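Local coordinates for protein endoglucanase (Clostridium thermocellum, PDB 2C4X) that is the C-terminal PKD and CBM44 piece of a probable cellulosomal cellulase, its carbohydrate-binding module recognising beta-glucan chains and xyloglucan, at residues I178-P183 with S199-Y204. The protein carries 1 engineered substitution. Numbering follows the deposited sequence.
Sequences IAAIQP and STWKGY
Ile181 and Lys202 form the hydrogen-bonded antiparallel pair at the middle of this contact, Ile181 N reaching Lys202 O at 2.9 Å and Lys202 N returning to Ile181 O. Further backbone bonds run from Tyr204 N to Ala179 O on one side and from Thr200 N to Pro183 O on the other, where strand 198-203 is interrupted around Thr200 and Trp201. Ala180 CB meets the Trp201 indole obliquely, 3.4 Å from NE1 and beside CE2 and CZ2. Gln182 reaches the same ring differently. Its CG sits between the backbone N and the carbonyl carbon (chi1 63°), and the chain runs out extended to CD. OE1 lies at the indole edge, near its plane and 3.6 Å from Trp201 CD1, with amide and ring planes 79° apart. That oxygen also accepts a hydrogen bond from Ser199 OG at 2.7 Å, the hydroxyl lying above the carbonyl plane; with NE2 bonded to Gln234, both ends of the amide are held. At the other end Ile178 CG1 lies over one face of the Tyr204 ring, a CH-pi contact 3.7 Å from the centroid, while Tyr204 OH bonds to Pro173 and Ala176. These segments belong to a beta hairpin at the margin of one sheet of the CBM44 beta-sandwich: strand 198-203 is outermost, and strand 229-238 flanks 178-187 on its other side. Ile181 packs on strand 165-172, Thr200 and Lys202 on strand 211-218, and Pro183 on both, all of the opposing sheet.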
loop_
_atom_site.group_PDB
_atom_site.type_symbol
_atom_site.label_atom_id
_atom_site.label_comp_id
_atom_site.label_asym_id
_atom_site.label_seq_id
_atom_site.Cartn_x
_atom_site.Cartn_y
_atom_site.Cartn_z
ATOM N N ILE A 178 -2.464 18.412 17.763
ATOM C CA ILE A 178 -1.422 17.386 17.778
ATOM C C ILE A 178 -0.081 17.909 17.260
ATOM O O ILE A 178 -0.039 18.788 16.386
ATOM C CB ILE A 178 -1.865 16.062 17.055
ATOM C CG1 ILE A 178 -1.546 16.082 15.565
ATOM C CG2 ILE A 178 -3.358 15.795 17.246
ATOM C CD1 ILE A 178 -1.364 14.683 14.989
ATOM N N ALA A 179 1.003 17.380 17.827
ATOM C CA ALA A 179 2.360 17.746 17.432
ATOM C C ALA A 179 2.897 16.765 16.396
ATOM O O ALA A 179 3.556 17.152 15.428
ATOM C CB ALA A 179 3.267 17.770 18.650
ATOM N N ALA A 180 2.605 15.488 16.614
ATOM C CA ALA A 180 3.155 14.414 15.806
ATOM C C ALA A 180 2.264 13.189 15.863
ATOM O O ALA A 180 1.426 13.046 16.757
ATOM C CB ALA A 180 4.566 14.053 16.288
ATOM N N ILE A 181 2.463 12.311 14.891
ATOM C CA ILE A 181 1.792 11.030 14.837
ATOM C C ILE A 181 2.838 9.997 14.417
ATOM O O ILE A 181 3.762 10.314 13.663
ATOM C CB ILE A 181 0.576 11.088 13.867
ATOM C CG1 ILE A 181 -0.272 9.821 13.961
ATOM C CG2 ILE A 181 1.018 11.394 12.423
ATOM C CD1 ILE A 181 -1.685 9.997 13.431
ATOM N N GLN A 182 2.727 8.774 14.928
ATOM C CA GLN A 182 3.692 7.741 14.563
ATOM C C GLN A 182 3.183 6.310 14.688
ATOM O O GLN A 182 2.858 5.861 15.795
ATOM C CB GLN A 182 5.024 7.916 15.316
ATOM C CG GLN A 182 4.973 7.797 16.832
ATOM C CD GLN A 182 6.307 8.131 17.473
ATOM O OE1 GLN A 182 7.360 8.009 16.839
ATOM N NE2 GLN A 182 6.276 8.557 18.737
ATOM N N PRO A 183 3.149 5.578 13.555
ATOM C CA PRO A 183 2.976 4.132 13.635
ATOM C C PRO A 183 4.198 3.571 14.352
ATOM O O PRO A 183 5.305 4.098 14.179
ATOM C CB PRO A 183 3.003 3.682 12.173
ATOM C CG PRO A 183 2.782 4.919 11.374
ATOM C CD PRO A 183 3.328 6.040 12.164
ATOM N N SER A 199 9.549 3.133 15.215
ATOM C CA SER A 199 8.433 3.980 14.800
ATOM C C SER A 199 8.756 4.794 13.559
ATOM O O SER A 199 9.919 4.968 13.199
ATOM C CB SER A 199 8.010 4.920 15.936
ATOM O OG SER A 199 8.912 6.004 16.057
ATOM N N THR A 200 7.719 5.304 12.914
ATOM C CA THR A 200 7.913 6.237 11.815
ATOM C C THR A 200 7.304 7.579 12.209
ATOM O O THR A 200 6.106 7.818 12.055
ATOM C CB THR A 200 7.362 5.677 10.497
ATOM O OG1 THR A 200 7.994 4.416 10.240
ATOM C CG2 THR A 200 7.659 6.631 9.325
ATOM N N TRP A 201 8.160 8.443 12.743
ATOM C CA TRP A 201 7.747 9.724 13.283
ATOM C C TRP A 201 7.401 10.700 12.155
ATOM O O TRP A 201 8.210 10.930 11.251
ATOM C CB TRP A 201 8.856 10.284 14.176
ATOM C CG TRP A 201 8.455 11.478 14.971
ATOM C CD1 TRP A 201 7.874 11.484 16.210
ATOM C CD2 TRP A 201 8.603 12.853 14.587
ATOM N NE1 TRP A 201 7.661 12.780 16.625
ATOM C CE2 TRP A 201 8.089 13.640 15.646
ATOM C CE3 TRP A 201 9.128 13.496 13.456
ATOM C CZ2 TRP A 201 8.078 15.037 15.607
ATOM C CZ3 TRP A 201 9.112 14.890 13.414
ATOM C CH2 TRP A 201 8.593 15.643 14.486
ATOM N N LYS A 202 6.181 11.239 12.204
ATOM C CA LYS A 202 5.733 12.284 11.277
ATOM C C LYS A 202 5.251 13.492 12.065
ATOM O O LYS A 202 4.339 13.375 12.883
ATOM C CB LYS A 202 4.586 11.784 10.389
ATOM C CG LYS A 202 4.944 10.652 9.445
ATOM C CD LYS A 202 5.866 11.117 8.324
ATOM C CE LYS A 202 6.001 10.042 7.250
ATOM N NZ LYS A 202 7.240 10.212 6.433
ATOM N N GLY A 203 5.866 14.644 11.829
ATOM C CA GLY A 203 5.387 15.897 12.403
ATOM C C GLY A 203 4.058 16.278 11.779
ATOM O O GLY A 203 3.795 15.965 10.612
ATOM N N TYR A 204 3.218 16.952 12.556
ATOM C CA TYR A 204 1.890 17.347 12.089
ATOM C C TYR A 204 1.929 18.277 10.868
ATOM O O TYR A 204 0.997 18.286 10.064
ATOM C CB TYR A 204 1.097 17.985 13.229
ATOM C CG TYR A 204 -0.371 18.200 12.935
ATOM C CD1 TYR A 204 -1.138 17.203 12.328
ATOM C CD2 TYR A 204 -1.001 19.392 13.290
ATOM C CE1 TYR A 204 -2.488 17.394 12.071
ATOM C CE2 TYR A 204 -2.352 19.591 13.039
ATOM C CZ TYR A 204 -3.086 18.590 12.428
ATOM O OH TYR A 204 -4.419 18.781 12.179
#